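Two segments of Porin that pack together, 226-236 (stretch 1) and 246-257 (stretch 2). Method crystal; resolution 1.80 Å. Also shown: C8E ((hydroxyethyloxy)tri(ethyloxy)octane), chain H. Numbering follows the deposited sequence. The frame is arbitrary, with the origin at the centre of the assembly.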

# COMPACT_ATOMS: atom_id res chain seq x y z
N ALA A 226 -11.33 -38.92 6.48
CA ALA A 226 -12.03 -38.17 5.44
C ALA A 226 -13.55 -38.33 5.57
O ALA A 226 -13.98 -39.40 6.01
N VAL A 227 -14.41 -37.34 5.28
CA VAL A 227 -15.88 -37.43 5.27
C VAL A 227 -16.38 -37.21 3.84
O VAL A 227 -15.75 -36.45 3.10
N ASP A 228 -17.46 -37.81 3.37
CA ASP A 228 -17.94 -37.60 2.00
C ASP A 228 -18.78 -36.38 1.96
O ASP A 228 -19.44 -36.08 2.95
N HIS A 229 -18.82 -35.66 0.85
CA HIS A 229 -19.65 -34.46 0.79
C HIS A 229 -20.23 -34.32 -0.61
O HIS A 229 -19.73 -34.92 -1.58
N LYS A 230 -21.29 -33.54 -0.65
CA LYS A 230 -21.81 -33.14 -1.91
C LYS A 230 -22.27 -31.72 -1.80
O LYS A 230 -22.54 -31.23 -0.71
N ALA A 231 -22.29 -31.02 -2.93
CA ALA A 231 -22.71 -29.63 -2.99
C ALA A 231 -23.37 -29.46 -4.36
O ALA A 231 -22.99 -30.10 -5.35
N TYR A 232 -24.43 -28.67 -4.45
CA TYR A 232 -25.05 -28.38 -5.74
C TYR A 232 -25.81 -27.07 -5.64
O TYR A 232 -26.14 -26.62 -4.53
N GLY A 233 -26.06 -26.36 -6.74
CA GLY A 233 -26.76 -25.08 -6.68
C GLY A 233 -27.15 -24.60 -8.07
O GLY A 233 -26.82 -25.17 -9.11
N LEU A 234 -27.85 -23.51 -8.05
CA LEU A 234 -28.41 -22.99 -9.26
C LEU A 234 -28.57 -21.50 -9.12
O LEU A 234 -28.90 -21.05 -8.00
N SER A 235 -28.36 -20.71 -10.19
CA SER A 235 -28.77 -19.32 -10.13
C SER A 235 -29.41 -18.93 -11.44
O SER A 235 -29.10 -19.53 -12.49
N VAL A 236 -30.28 -17.92 -11.33
CA VAL A 236 -30.99 -17.38 -12.47
C VAL A 236 -30.94 -15.87 -12.33
O VAL A 236 -31.24 -15.35 -11.25
N GLY A 246 -32.12 -11.26 -9.88
CA GLY A 246 -31.54 -12.59 -9.86
C GLY A 246 -31.41 -13.18 -8.46
O GLY A 246 -31.58 -12.47 -7.46
N GLY A 247 -31.06 -14.46 -8.39
CA GLY A 247 -30.92 -15.11 -7.11
C GLY A 247 -30.25 -16.44 -7.30
O GLY A 247 -30.04 -16.84 -8.45
N TYR A 248 -29.95 -17.14 -6.21
CA TYR A 248 -29.27 -18.41 -6.30
C TYR A 248 -29.70 -19.25 -5.09
O TYR A 248 -30.20 -18.68 -4.10
N VAL A 249 -29.47 -20.56 -5.13
CA VAL A 249 -29.66 -21.39 -3.94
C VAL A 249 -28.61 -22.48 -4.07
O VAL A 249 -28.30 -22.98 -5.16
N GLN A 250 -27.95 -22.79 -2.96
CA GLN A 250 -26.91 -23.79 -2.96
C GLN A 250 -27.14 -24.64 -1.72
O GLN A 250 -27.73 -24.16 -0.73
N VAL A 251 -26.72 -25.90 -1.79
CA VAL A 251 -26.71 -26.69 -0.58
C VAL A 251 -25.39 -27.41 -0.55
O VAL A 251 -24.76 -27.80 -1.55
N LEU A 252 -24.94 -27.48 0.71
CA LEU A 252 -23.71 -28.18 1.01
C LEU A 252 -24.13 -29.24 2.03
O LEU A 252 -24.81 -28.90 2.99
N ASP A 253 -23.77 -30.49 1.78
CA ASP A 253 -24.17 -31.61 2.61
C ASP A 253 -22.94 -32.44 2.98
O ASP A 253 -22.43 -33.18 2.13
N ILE A 254 -22.43 -32.37 4.22
CA ILE A 254 -21.26 -33.14 4.56
C ILE A 254 -21.70 -34.22 5.54
O ILE A 254 -22.23 -33.95 6.63
N ASP A 255 -21.45 -35.41 5.06
CA ASP A 255 -21.79 -36.64 5.75
C ASP A 255 -21.10 -36.67 7.12
O ASP A 255 -19.92 -36.36 7.27
N THR A 256 -21.96 -37.02 8.08
CA THR A 256 -21.67 -37.15 9.50
C THR A 256 -21.50 -35.77 10.13
O THR A 256 -21.41 -35.74 11.35
N ILE A 257 -21.45 -34.61 9.44
CA ILE A 257 -21.26 -33.32 10.11
C ILE A 257 -22.59 -32.63 10.02
O ILE A 257 -23.34 -32.66 10.98

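Two antiparallel strands lie edge to edge here, so backbone hydrogen bonds set the register and side chains alternate between two faces: H229, A231 and S235 with Y248, Q250, L252 and I254 on one, K230, Y232, L234 and V236 with V249, V251 and D253 on the other.

A226 stays out of reach. V227, in rotamer m, points toward stretch 2 and is buried: its CG2 meets I254 CG2 at 3.5 Å, while its CG1 lies 3.5 Å from T256 OG1, a hydroxyl that donates to D255 O at 2.6 Å. D228 (m) and D255 (t) bring like charges close, OD2 to OD2 4.4 Å apart. A water joins the two residues, accepting from D228 N at 2.9 Å and donating to D255 OD2 at 2.7 Å.

H229 (p) sets its CB 4.0 Å from CG1 of I254 (m, t), and its NE2 is satisfied elsewhere in the structure. K230 passes D253 (t) through its aliphatic stem, CG to CB at 3.9 Å; its NZ forms no salt bridge across the pair. The small A231 leaves its CB 4.1 Å from CD1 of L252 (t, p).

Of the residues in stretch 1, Y232 (p) has the largest area covered by stretch 2. The end of the Y232 side chain comes nearer to stretch 2, with Y232 CZ 3.4 Å from V251 CG2; V251 sits off-well, with chi1 at -11°. Detergent C8E lies at the ring edge, its O9 3.6 Å from Y232 CD2, and continues to V249, where C11 is 3.6 Å from CG1.

G233 has no room for a side chain: an ideal CB would fall 2.8 Å from V249 O, a clash, and 3.1 Å from Q250 CG. The side chain of L234 (t, p) keeps its distance, its nearest approach being L234 CB to V249 O at 4.6 Å. S235 (p) packs CB against Y248 CB at 3.6 Å, and the Y248 ring leads away. V236 (t) faces G247, which offers no side chain.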

# COMPACT_ATOMS: atom_id res chain seq x y z
CB ALA A 226 -11.60 -38.67 4.10
CB VAL A 227 -16.56 -36.38 6.18
CG1 VAL A 227 -16.42 -36.91 7.59
CG2 VAL A 227 -15.97 -34.98 6.05
CB ASP A 228 -18.80 -38.76 1.50
CG ASP A 228 -17.98 -40.06 1.43
OD1 ASP A 228 -16.89 -40.07 0.84
OD2 ASP A 228 -18.42 -41.06 1.99
CB HIS A 229 -18.86 -33.16 1.10
CG HIS A 229 -17.75 -32.82 0.07
ND1 HIS A 229 -16.66 -33.52 -0.28
CD2 HIS A 229 -17.71 -31.64 -0.68
CE1 HIS A 229 -15.98 -32.84 -1.18
NE2 HIS A 229 -16.62 -31.72 -1.40
CB LYS A 230 -22.93 -34.06 -2.30
CG LYS A 230 -24.27 -33.96 -1.64
CD LYS A 230 -24.98 -35.26 -2.10
CE LYS A 230 -24.22 -36.53 -1.63
NZ LYS A 230 -24.57 -37.76 -2.33
CB ALA A 231 -21.48 -28.73 -2.90
CB TYR A 232 -25.99 -29.54 -6.19
CG TYR A 232 -26.90 -30.08 -5.10
CD1 TYR A 232 -26.41 -31.11 -4.30
CD2 TYR A 232 -28.16 -29.55 -4.89
CE1 TYR A 232 -27.19 -31.60 -3.28
CE2 TYR A 232 -28.95 -30.05 -3.87
CZ TYR A 232 -28.45 -31.07 -3.07
OH TYR A 232 -29.21 -31.56 -2.01
CB LEU A 234 -29.74 -23.62 -9.44
CG LEU A 234 -30.69 -22.97 -10.40
CD1 LEU A 234 -30.29 -23.36 -11.82
CD2 LEU A 234 -32.08 -23.36 -10.03
CB SER A 235 -27.62 -18.33 -9.86
OG SER A 235 -26.60 -18.21 -10.82
CB VAL A 236 -32.50 -17.83 -12.48
CG1 VAL A 236 -33.17 -17.30 -13.75
CG2 VAL A 236 -32.64 -19.33 -12.54
CB TYR A 248 -27.74 -18.22 -6.28
CG TYR A 248 -27.19 -17.61 -4.99
CD1 TYR A 248 -26.91 -18.46 -3.92
CD2 TYR A 248 -27.05 -16.24 -4.81
CE1 TYR A 248 -26.49 -17.94 -2.70
CE2 TYR A 248 -26.63 -15.72 -3.58
CZ TYR A 248 -26.35 -16.58 -2.51
OH TYR A 248 -25.93 -16.13 -1.26
CB VAL A 249 -31.12 -21.95 -3.86
CG1 VAL A 249 -31.42 -22.90 -4.99
CG2 VAL A 249 -31.27 -22.68 -2.53
CB GLN A 250 -25.52 -23.20 -2.81
CG GLN A 250 -25.23 -22.03 -3.68
CD GLN A 250 -23.74 -21.84 -3.81
OE1 GLN A 250 -23.02 -22.75 -4.19
NE2 GLN A 250 -23.19 -20.69 -3.50
CB VAL A 251 -27.93 -27.72 -0.43
CG1 VAL A 251 -28.97 -27.45 -1.47
CG2 VAL A 251 -27.46 -29.14 -0.40
CB LEU A 252 -22.73 -27.23 1.62
CG LEU A 252 -21.45 -27.81 2.16
CD1 LEU A 252 -20.65 -28.56 1.11
CD2 LEU A 252 -20.71 -26.64 2.78
CB ASP A 253 -25.18 -32.38 1.77
CG ASP A 253 -25.95 -33.53 2.42
OD1 ASP A 253 -25.53 -33.99 3.48
OD2 ASP A 253 -26.97 -33.96 1.85
CB ILE A 254 -20.19 -32.31 5.24
CG1 ILE A 254 -19.88 -31.06 4.36
CG2 ILE A 254 -18.95 -33.20 5.42
CD1 ILE A 254 -18.85 -30.07 4.93
CB ASP A 255 -21.32 -37.81 4.90
CG ASP A 255 -21.75 -39.19 5.41
OD1 ASP A 255 -22.92 -39.35 5.80
OD2 ASP A 255 -20.93 -40.10 5.43
CB THR A 256 -20.37 -38.00 9.86
OG1 THR A 256 -19.23 -37.23 9.60
CG2 THR A 256 -20.26 -39.29 9.07
CB ILE A 257 -20.17 -32.42 9.45
CG1 ILE A 257 -18.86 -33.19 9.29
CG2 ILE A 257 -20.04 -31.12 10.25
CD1 ILE A 257 -18.28 -33.89 10.51
C1 C8E H . -24.92 -30.71 -13.98
C2 C8E H . -25.79 -29.74 -13.19
C3 C8E H . -26.80 -30.43 -12.29
C4 C8E H . -27.37 -29.43 -11.25
C5 C8E H . -28.55 -30.00 -10.45
C6 C8E H . -28.96 -29.24 -9.18
C7 C8E H . -29.59 -27.88 -9.37
C8 C8E H . -30.68 -27.65 -8.31
O9 C8E H . -30.39 -27.64 -6.90
C10 C8E H . -30.91 -26.47 -6.21
C11 C8E H . -31.28 -26.46 -4.70
O12 C8E H . -32.34 -27.25 -4.13
C13 C8E H . -33.61 -26.58 -4.07
C14 C8E H . -34.43 -26.67 -2.76
O15 C8E H . -34.11 -25.91 -1.58
C16 C8E H . -35.24 -25.10 -1.14
C17 C8E H . -35.27 -24.21 0.14
O18 C8E H . -34.54 -22.96 0.29
C19 C8E H . -35.35 -21.77 0.31
C20 C8E H . -35.34 -20.88 -0.92
O21 C8E H . -36.11 -19.70 -0.72
O HOH W 1 -18.25 -39.88 5.28